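PDB 4P9F: HTH-type transcriptional regulator mcbR from Escherichia coli UMEA 3718-1, which represses expression of McbA by binding to its promoter region, which prevents colanic acid overproduction and mucoidy and is important for biofilm formation. Local coordinates for residues 71-80 with 206-214; 87-98 with 133-142. All blocks are in the same frame, centred on the assembly; numbering follows the deposited sequence.

In the fold
Both contacts are built on helix 73-95, the first long helix after the winged helix-turn-helix part of this GntR-family regulator. Interaction 1 joins its N-terminal turns to the C-terminal end of the chain, at the close of helix 191-210. Interaction 2 lies at the other end of the same helix, against the last turns of helix 122-138. Their centres are 25 Å apart and their nearest atoms about 7 Å, without touching. Along the chain interaction 2 is nested within the loop that interaction 1 closes; helix 73-95 thus packs its first turns on the chain's last helix and its last turns on one from the middle of the FCD bundle. Residues of the second subunit also reach both contacts.

Interaction 1: residues 71-80 with 206-214; sequences VGKRQLDEIN and IAILYQQYN
The first and last helices of the FCD-type bundle meet here: the start of helix 73-95 runs nearly antiparallel to the end of helix 191-210, at 169°, with axes 11.7 Å apart. That separation leaves room for two tyrosines, Tyr210 and Tyr213, to reach across from the C-terminal side. Tyr213 lies against the helix start. Its hydroxyl donates to the carbonyl of Val71, OH to O 2.7 Å, approaching 35° out of the carbonyl plane. Lys73 CB sits over one face, 3.8 Å from the centroid of the Tyr213 ring in a CH-pi contact; the backbone N of Lys73 lies over that face too, nearer the rim, while Gln212 CG covers the opposite face. With CG anti to the backbone N (chi1 -178°), the Lys73 chain heads across toward the C-terminal segment, and a water links its NZ to Tyr210 O and Asn214 OD1. A second water bridges Val71 O and Gln212 OE1.

Tyr210 acts as a knob, its side chain entering the hole formed by Lys73, Leu76, Asp77 and Asn80. Leu76 uses one methyl for three neighbours, CD2 lying 4.0 Å from Leu209 CB and also meeting the rings of Tyr210 and Tyr213. Gly72, at the N-cap position, precedes these turns, and its O accepts from Leu76 N. Farther along, Asn80 and Ile206 approach from opposite directions, with the amide carbon CG of Asn80 3.5 Å from Ile206 CD1; the amide oxygen of Asn80 bonds to Arg83. Met156 of helix 143-156 packs on Leu76, Asn80 and Leu209. Gln212 NE2 donates to Leu209 O (2.8 Å) and also to Gly159 O, tying the chain's end back to its own helix and to the loop after helix 143-156.

Interaction 2: residues 87-98 with 133-142; sequences ELMAVALAVENL and RLAIYHRSNM
Arg133 and Tyr137, one turn apart on helix 122-138, share a single carboxylate oxygen of Glu87. Arg133 NH1 forms a salt bridge to Glu87 OE1 at 3.0 Å, using the syn lone pair with the oxygen in the guanidinium plane. Ile136 lays CG2 against Val91 CG2 and Ala94 CB. Tyr137 OH donates to the anti lone pair of Glu87 OE1 at 2.6 Å, and Ala90 CB meets the Tyr137 ring at CD1, 3.7 Å away. A glutamine in place of Glu87 would probably leave Arg133 without its charge partner, and Arg83, bridged through OE2, likewise.

Arg139 O accepts from Asn97 ND2 (2.9 Å) nearly along the C=O axis; its guanidinium returns a weak bond from NH2 to Asn97 O, and NE pairs with Asp102. Ser140 CB packs on Leu93 CB; a chi1 of 68° sets its OG between the backbone N and the carbonyl carbon, where it accepts from Met142 N, an ST turn, and also donates to Tyr137 O. Met142, a selenomethionine, sets CE against Leu93 CD1. Segments 87-95 and 133-138 cross at 61°, a helix-helix packing inside the all-helical FCD bundle, flanked by Ile149 and Trp153 of helix 143-156, Leu182 and Leu186 of helix 177-187, and Leu198 of helix 191-210.

Interaction 1: residues 71-80 with 206-214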
loop_
_atom_site.group_PDB
_atom_site.type_symbol
_atom_site.label_atom_id
_atom_site.label_comp_id
_atom_site.label_asym_id
_atom_site.label_seq_id
_atom_site.Cartn_x
_atom_site.Cartn_y
_atom_site.Cartn_z
ATOM N N VAL A 71 16.105 -1.748 7.463
ATOM C CA VAL A 71 15.467 -0.477 7.140
ATOM C C VAL A 71 16.436 0.692 7.381
ATOM O O VAL A 71 16.541 1.219 8.493
ATOM C CB VAL A 71 14.157 -0.299 7.953
ATOM C CG1 VAL A 71 13.452 1.007 7.600
ATOM C CG2 VAL A 71 13.245 -1.499 7.712
ATOM N N GLY A 72 17.118 1.113 6.322
ATOM C CA GLY A 72 18.034 2.236 6.395
ATOM C C GLY A 72 17.258 3.542 6.404
ATOM O O GLY A 72 16.049 3.534 6.183
ATOM N N LYS A 73 17.957 4.655 6.623
ATOM C CA LYS A 73 17.335 5.982 6.681
ATOM C C LYS A 73 16.602 6.289 5.372
ATOM O O LYS A 73 15.511 6.860 5.362
ATOM C CB LYS A 73 18.395 7.062 6.959
ATOM C CG LYS A 73 17.811 8.476 7.093
ATOM C CD LYS A 73 18.897 9.530 7.189
ATOM C CE LYS A 73 19.573 9.501 8.544
ATOM N NZ LYS A 73 20.493 10.662 8.751
ATOM N N ARG A 74 17.233 5.913 4.267
ATOM C CA ARG A 74 16.665 6.118 2.949
ATOM C C ARG A 74 15.306 5.425 2.815
ATOM O O ARG A 74 14.342 6.016 2.316
ATOM C CB ARG A 74 17.641 5.610 1.885
ATOM C CG ARG A 74 17.037 5.506 0.510
ATOM C CD ARG A 74 17.043 6.855 -0.178
ATOM N NE ARG A 74 18.360 7.184 -0.708
ATOM C CZ ARG A 74 18.705 7.042 -1.983
ATOM N NH1 ARG A 74 17.824 6.580 -2.862
ATOM N NH2 ARG A 74 19.928 7.368 -2.380
ATOM N N GLN A 75 15.219 4.182 3.282
ATOM C CA GLN A 75 13.961 3.438 3.198
ATOM C C GLN A 75 12.930 3.992 4.181
ATOM O O GLN A 75 11.744 4.120 3.843
ATOM C CB GLN A 75 14.179 1.946 3.450
ATOM C CG GLN A 75 14.937 1.232 2.332
ATOM C CD GLN A 75 16.409 1.631 2.280
ATOM O OE1 GLN A 75 17.094 1.635 3.305
ATOM N NE2 GLN A 75 16.891 1.996 1.091
ATOM N N LEU A 76 13.382 4.315 5.394
ATOM C CA LEU A 76 12.500 4.917 6.393
ATOM C C LEU A 76 11.968 6.249 5.889
ATOM O O LEU A 76 10.787 6.570 6.087
ATOM C CB LEU A 76 13.226 5.136 7.721
ATOM C CG LEU A 76 12.364 5.733 8.849
ATOM C CD1 LEU A 76 11.170 4.831 9.197
ATOM C CD2 LEU A 76 13.201 6.080 10.092
ATOM N N ASP A 77 12.828 7.011 5.222
ATOM C CA ASP A 77 12.420 8.276 4.589
ATOM C C ASP A 77 11.263 8.078 3.619
ATOM O O ASP A 77 10.248 8.776 3.675
ATOM C CB ASP A 77 13.590 8.900 3.815
ATOM C CG ASP A 77 14.504 9.747 4.686
ATOM O OD1 ASP A 77 14.269 9.832 5.902
ATOM O OD2 ASP A 77 15.480 10.316 4.146
ATOM N N GLU A 78 11.443 7.141 2.697
ATOM C CA GLU A 78 10.417 6.876 1.684
ATOM C C GLU A 78 9.086 6.420 2.282
ATOM O O GLU A 78 8.012 6.908 1.898
ATOM C CB GLU A 78 10.919 5.844 0.679
ATOM C CG GLU A 78 9.859 5.501 -0.361
ATOM C CD GLU A 78 10.344 4.497 -1.398
ATOM O OE1 GLU A 78 11.497 4.027 -1.300
ATOM O OE2 GLU A 78 9.557 4.180 -2.309
ATOM N N ILE A 79 9.156 5.471 3.210
ATOM C CA ILE A 79 7.968 4.973 3.904
ATOM C C ILE A 79 7.248 6.105 4.636
ATOM O O ILE A 79 6.015 6.190 4.610
ATOM C CB ILE A 79 8.335 3.866 4.915
ATOM C CG1 ILE A 79 8.830 2.627 4.161
ATOM C CG2 ILE A 79 7.136 3.527 5.822
ATOM C CD1 ILE A 79 9.480 1.567 5.050
ATOM N N ASN A 80 8.015 6.968 5.300
ATOM C CA ASN A 80 7.429 8.111 6.004
ATOM C C ASN A 80 6.743 9.103 5.068
ATOM O O ASN A 80 5.659 9.592 5.371
ATOM C CB ASN A 80 8.495 8.839 6.824
ATOM C CG ASN A 80 8.856 8.087 8.078
ATOM O OD1 ASN A 80 8.033 7.355 8.624
ATOM N ND2 ASN A 80 10.093 8.245 8.535
ATOM N N ILE A 206 9.243 10.341 14.446
ATOM C CA ILE A 206 10.268 10.084 13.438
ATOM C C ILE A 206 11.635 10.608 13.884
ATOM O O ILE A 206 12.663 9.950 13.682
ATOM C CB ILE A 206 9.867 10.739 12.081
ATOM C CG1 ILE A 206 8.719 9.962 11.420
ATOM C CG2 ILE A 206 11.031 10.812 11.101
ATOM C CD1 ILE A 206 8.070 10.728 10.263
ATOM N N ALA A 207 11.638 11.783 14.505
ATOM C CA ALA A 207 12.864 12.396 14.988
ATOM C C ALA A 207 13.589 11.459 15.955
ATOM O O ALA A 207 14.819 11.363 15.957
ATOM C CB ALA A 207 12.553 13.732 15.663
ATOM N N ILE A 208 12.814 10.761 16.772
ATOM C CA ILE A 208 13.360 9.767 17.680
ATOM C C ILE A 208 13.969 8.589 16.919
ATOM O O ILE A 208 15.052 8.108 17.268
ATOM C CB ILE A 208 12.275 9.251 18.640
ATOM C CG1 ILE A 208 11.672 10.418 19.417
ATOM C CG2 ILE A 208 12.850 8.212 19.607
ATOM C CD1 ILE A 208 10.514 10.017 20.281
ATOM N N LEU A 209 13.278 8.129 15.881
ATOM C CA LEU A 209 13.765 6.980 15.127
ATOM C C LEU A 209 15.079 7.272 14.425
ATOM O O LEU A 209 15.917 6.386 14.310
ATOM C CB LEU A 209 12.740 6.520 14.085
ATOM C CG LEU A 209 11.419 5.974 14.610
ATOM C CD1 LEU A 209 10.598 5.416 13.463
ATOM C CD2 LEU A 209 11.678 4.899 15.678
ATOM N N TYR A 210 15.266 8.509 13.966
ATOM C CA TYR A 210 16.459 8.839 13.187
ATOM C C TYR A 210 17.721 8.817 14.027
ATOM O O TYR A 210 18.816 8.728 13.481
ATOM C CB TYR A 210 16.324 10.206 12.518
ATOM C CG TYR A 210 15.579 10.161 11.215
ATOM C CD1 TYR A 210 14.475 9.346 11.071
ATOM C CD2 TYR A 210 15.959 10.951 10.134
ATOM C CE1 TYR A 210 13.771 9.302 9.896
ATOM C CE2 TYR A 210 15.251 10.912 8.941
ATOM C CZ TYR A 210 14.151 10.078 8.838
ATOM O OH TYR A 210 13.402 9.995 7.686
ATOM N N GLN A 211 17.576 8.845 15.350
ATOM C CA GLN A 211 18.757 8.839 16.211
ATOM C C GLN A 211 19.576 7.552 16.010
ATOM O O GLN A 211 20.753 7.512 16.335
ATOM C CB GLN A 211 18.355 8.958 17.683
ATOM C CG GLN A 211 17.596 10.225 18.074
ATOM C CD GLN A 211 17.115 10.186 19.534
ATOM O OE1 GLN A 211 17.377 9.224 20.267
ATOM N NE2 GLN A 211 16.396 11.221 19.948
ATOM N N GLN A 212 18.961 6.512 15.450
ATOM C CA GLN A 212 19.641 5.218 15.351
ATOM C C GLN A 212 20.691 5.173 14.246
ATOM O O GLN A 212 21.553 4.297 14.255
ATOM C CB GLN A 212 18.634 4.090 15.118
ATOM C CG GLN A 212 18.033 4.017 13.712
ATOM C CD GLN A 212 16.848 3.072 13.645
ATOM O OE1 GLN A 212 17.006 1.853 13.542
ATOM N NE2 GLN A 212 15.644 3.636 13.706
ATOM N N TYR A 213 20.648 6.143 13.331
ATOM C CA TYR A 213 21.563 6.166 12.194
ATOM C C TYR A 213 22.809 7.036 12.444
ATOM O O TYR A 213 23.709 7.095 11.603
ATOM C CB TYR A 213 20.832 6.655 10.929
ATOM C CG TYR A 213 19.598 5.854 10.598
ATOM C CD1 TYR A 213 19.698 4.532 10.166
ATOM C CD2 TYR A 213 18.332 6.423 10.679
ATOM C CE1 TYR A 213 18.559 3.784 9.857
ATOM C CE2 TYR A 213 17.193 5.687 10.364
ATOM C CZ TYR A 213 17.311 4.375 9.957
ATOM O OH TYR A 213 16.187 3.645 9.660
ATOM N N ASN A 214 22.858 7.693 13.599
ATOM C CA ASN A 214 24.014 8.497 13.989
ATOM C C ASN A 214 25.283 7.664 14.108
ATOM O O ASN A 214 25.234 6.526 14.572
ATOM C CB ASN A 214 23.744 9.211 15.317
ATOM C CG ASN A 214 22.795 10.387 15.164
ATOM O OD1 ASN A 214 22.713 10.991 14.097
ATOM N ND2 ASN A 214 22.075 10.715 16.232
HETATM O O HOH W 1 16.372 0.240 11.185
HETATM O O HOH W 2 20.831 9.976 11.852
#

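Interaction 2: residues 87-98 with 133-142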
loop_
_atom_site.group_PDB
_atom_site.type_symbol
_atom_site.label_atom_id
_atom_site.label_comp_id
_atom_site.label_asym_id
_atom_site.label_seq_id
_atom_site.Cartn_x
_atom_site.Cartn_y
_atom_site.Cartn_z
ATOM N N GLU A 87 -1.932 8.867 5.932
ATOM C CA GLU A 87 -2.463 8.998 7.283
ATOM C C GLU A 87 -3.199 10.341 7.477
ATOM O O GLU A 87 -4.230 10.395 8.139
ATOM C CB GLU A 87 -1.331 8.831 8.313
ATOM C CG GLU A 87 -0.759 7.384 8.333
ATOM C CD GLU A 87 0.191 7.117 9.504
ATOM O OE1 GLU A 87 -0.125 7.495 10.650
ATOM O OE2 GLU A 87 1.256 6.541 9.272
ATOM N N LEU A 88 -2.687 11.401 6.857
ATOM C CA LEU A 88 -3.358 12.690 6.894
ATOM C C LEU A 88 -4.684 12.616 6.134
ATOM O O LEU A 88 -5.675 13.237 6.521
ATOM C CB LEU A 88 -2.463 13.780 6.308
ATOM C CG LEU A 88 -1.237 14.147 7.161
ATOM C CD1 LEU A 88 -0.513 15.362 6.592
ATOM C CD2 LEU A 88 -1.640 14.383 8.591
HETATM N N MSE A 89 -4.697 11.858 5.045
HETATM C CA MSE A 89 -5.933 11.638 4.293
HETATM C C MSE A 89 -6.933 10.851 5.130
HETATM O O MSE A 89 -8.121 11.195 5.190
HETATM C CB MSE A 89 -5.653 10.883 2.982
HETATM C CG MSE A 89 -6.892 10.600 2.130
HETATM SE SE MSE A 89 -6.492 9.346 0.643
HETATM C CE MSE A 89 -4.575 9.645 0.503
ATOM N N ALA A 90 -6.446 9.789 5.767
ATOM C CA ALA A 90 -7.285 8.987 6.637
ATOM C C ALA A 90 -7.876 9.824 7.773
ATOM O O ALA A 90 -9.074 9.746 8.044
ATOM C CB ALA A 90 -6.492 7.793 7.212
ATOM N N VAL A 91 -7.048 10.626 8.436
ATOM C CA VAL A 91 -7.549 11.375 9.596
ATOM C C VAL A 91 -8.590 12.426 9.186
ATOM O O VAL A 91 -9.549 12.631 9.916
ATOM C CB VAL A 91 -6.386 12.047 10.402
ATOM C CG1 VAL A 91 -5.851 13.301 9.711
ATOM C CG2 VAL A 91 -6.841 12.374 11.808
ATOM N N ALA A 92 -8.434 13.038 8.007
ATOM C CA ALA A 92 -9.372 14.064 7.556
ATOM C C ALA A 92 -10.717 13.453 7.211
ATOM O O ALA A 92 -11.749 14.041 7.496
ATOM C CB ALA A 92 -8.814 14.844 6.355
ATOM N N LEU A 93 -10.710 12.260 6.627
ATOM C CA LEU A 93 -11.952 11.596 6.272
ATOM C C LEU A 93 -12.665 11.033 7.495
ATOM O O LEU A 93 -13.886 10.901 7.508
ATOM C CB LEU A 93 -11.667 10.464 5.286
ATOM C CG LEU A 93 -11.183 10.923 3.921
ATOM C CD1 LEU A 93 -10.802 9.722 3.062
ATOM C CD2 LEU A 93 -12.275 11.765 3.264
ATOM N N ALA A 94 -11.907 10.730 8.539
ATOM C CA ALA A 94 -12.481 10.130 9.729
ATOM C C ALA A 94 -13.277 11.151 10.547
ATOM O O ALA A 94 -14.224 10.795 11.257
ATOM C CB ALA A 94 -11.391 9.494 10.584
ATOM N N VAL A 95 -12.898 12.416 10.439
ATOM C CA VAL A 95 -13.531 13.467 11.238
ATOM C C VAL A 95 -15.059 13.519 11.118
ATOM O O VAL A 95 -15.753 13.576 12.130
ATOM C CB VAL A 95 -12.966 14.844 10.877
ATOM C CG1 VAL A 95 -13.767 15.947 11.571
ATOM C CG2 VAL A 95 -11.500 14.908 11.255
ATOM N N GLU A 96 -15.580 13.466 9.897
ATOM C CA GLU A 96 -17.017 13.597 9.696
ATOM C C GLU A 96 -17.794 12.333 10.079
ATOM O O GLU A 96 -19.023 12.320 10.009
ATOM C CB GLU A 96 -17.315 13.969 8.243
ATOM N N ASN A 97 -17.094 11.285 10.511
ATOM C CA ASN A 97 -17.752 10.016 10.841
ATOM C C ASN A 97 -17.598 9.592 12.293
ATOM O O ASN A 97 -18.186 8.601 12.717
ATOM C CB ASN A 97 -17.218 8.889 9.951
ATOM C CG ASN A 97 -17.543 9.093 8.487
ATOM O OD1 ASN A 97 -18.576 9.661 8.143
ATOM N ND2 ASN A 97 -16.649 8.640 7.611
ATOM N N LEU A 98 -16.791 10.322 13.051
ATOM C CA LEU A 98 -16.547 9.986 14.450
ATOM C C LEU A 98 -17.795 10.228 15.297
ATOM O O LEU A 98 -18.370 11.310 15.253
ATOM C CB LEU A 98 -15.368 10.801 14.993
ATOM C CG LEU A 98 -14.004 10.338 14.471
ATOM C CD1 LEU A 98 -12.894 11.152 15.074
ATOM C CD2 LEU A 98 -13.829 8.887 14.826
ATOM N N ARG A 133 -4.275 5.363 16.610
ATOM C CA ARG A 133 -4.369 5.947 15.278
ATOM C C ARG A 133 -5.231 5.084 14.349
ATOM O O ARG A 133 -6.015 5.599 13.558
ATOM C CB ARG A 133 -2.985 6.151 14.652
ATOM C CG ARG A 133 -2.282 7.454 15.078
ATOM C CD ARG A 133 -1.021 7.667 14.229
ATOM N NE ARG A 133 0.219 7.705 14.982
ATOM C CZ ARG A 133 1.412 7.799 14.411
ATOM N NH1 ARG A 133 1.499 7.860 13.089
ATOM N NH2 ARG A 133 2.513 7.829 15.152
ATOM N N LEU A 134 -5.117 3.768 14.477
ATOM C CA LEU A 134 -5.892 2.878 13.624
ATOM C C LEU A 134 -7.388 2.980 13.911
ATOM O O LEU A 134 -8.195 2.926 12.991
ATOM C CB LEU A 134 -5.423 1.438 13.796
ATOM C CG LEU A 134 -5.784 0.499 12.649
ATOM C CD1 LEU A 134 -5.332 1.078 11.330
ATOM C CD2 LEU A 134 -5.168 -0.861 12.880
ATOM N N ALA A 135 -7.748 3.153 15.181
ATOM C CA ALA A 135 -9.133 3.357 15.560
ATOM C C ALA A 135 -9.683 4.606 14.882
ATOM O O ALA A 135 -10.841 4.639 14.450
ATOM C CB ALA A 135 -9.273 3.469 17.083
ATOM N N ILE A 136 -8.857 5.638 14.798
ATOM C CA ILE A 136 -9.249 6.842 14.087
ATOM C C ILE A 136 -9.434 6.533 12.607
ATOM O O ILE A 136 -10.495 6.803 12.032
ATOM C CB ILE A 136 -8.198 7.969 14.245
ATOM C CG1 ILE A 136 -8.093 8.408 15.715
ATOM C CG2 ILE A 136 -8.561 9.164 13.373
ATOM C CD1 ILE A 136 -6.884 9.308 15.997
ATOM N N TYR A 137 -8.397 5.948 12.004
ATOM C CA TYR A 137 -8.357 5.759 10.558
ATOM C C TYR A 137 -9.503 4.900 10.060
ATOM O O TYR A 137 -10.023 5.144 8.973
ATOM C CB TYR A 137 -7.026 5.141 10.123
ATOM C CG TYR A 137 -5.814 5.962 10.479
ATOM C CD1 TYR A 137 -5.925 7.313 10.790
ATOM C CD2 TYR A 137 -4.552 5.384 10.509
ATOM C CE1 TYR A 137 -4.813 8.067 11.120
ATOM C CE2 TYR A 137 -3.435 6.126 10.832
ATOM C CZ TYR A 137 -3.571 7.471 11.140
ATOM O OH TYR A 137 -2.447 8.206 11.475
ATOM N N HIS A 138 -9.903 3.911 10.861
ATOM C CA HIS A 138 -10.976 3.012 10.471
ATOM C C HIS A 138 -12.286 3.745 10.215
ATOM O O HIS A 138 -13.087 3.291 9.393
ATOM C CB HIS A 138 -11.196 1.928 11.540
ATOM C CG HIS A 138 -10.221 0.794 11.467
ATOM N ND1 HIS A 138 -10.086 -0.138 12.473
ATOM C CD2 HIS A 138 -9.358 0.422 10.491
ATOM C CE1 HIS A 138 -9.167 -1.026 12.129
ATOM N NE2 HIS A 138 -8.710 -0.710 10.932
ATOM N N ARG A 139 -12.500 4.871 10.896
ATOM C CA ARG A 139 -13.743 5.648 10.745
ATOM C C ARG A 139 -13.756 6.469 9.456
ATOM O O ARG A 139 -14.739 7.131 9.161
ATOM C CB ARG A 139 -13.980 6.558 11.961
ATOM C CG ARG A 139 -14.162 5.798 13.279
ATOM C CD ARG A 139 -15.369 4.875 13.218
ATOM N NE ARG A 139 -16.506 5.584 12.642
ATOM C CZ ARG A 139 -17.759 5.157 12.663
ATOM N NH1 ARG A 139 -18.066 4.004 13.250
ATOM N NH2 ARG A 139 -18.710 5.893 12.105
ATOM N N SER A 140 -12.668 6.421 8.690
ATOM C CA SER A 140 -12.642 7.030 7.356
ATOM C C SER A 140 -13.499 6.224 6.382
ATOM O O SER A 140 -13.773 6.680 5.276
ATOM C CB SER A 140 -11.221 7.095 6.806
ATOM O OG SER A 140 -10.748 5.785 6.528
ATOM N N ASN A 141 -13.887 5.016 6.798
ATOM C CA ASN A 141 -14.613 4.067 5.954
ATOM C C ASN A 141 -13.887 3.804 4.628
ATOM O O ASN A 141 -14.505 3.591 3.584
ATOM C CB ASN A 141 -16.050 4.546 5.722
ATOM C CG ASN A 141 -16.860 4.569 7.007
ATOM O OD1 ASN A 141 -16.631 3.750 7.900
ATOM N ND2 ASN A 141 -17.809 5.501 7.107
HETATM N N MSE A 142 -12.562 3.801 4.699
HETATM C CA MSE A 142 -11.720 3.407 3.580
HETATM C C MSE A 142 -10.815 2.261 3.989
HETATM O O MSE A 142 -9.663 2.507 4.339
HETATM C CB MSE A 142 -10.853 4.580 3.125
HETATM C CG MSE A 142 -11.606 5.865 3.000
HETATM SE SE MSE A 142 -12.265 6.024 1.204
HETATM C CE MSE A 142 -10.640 6.806 0.462
#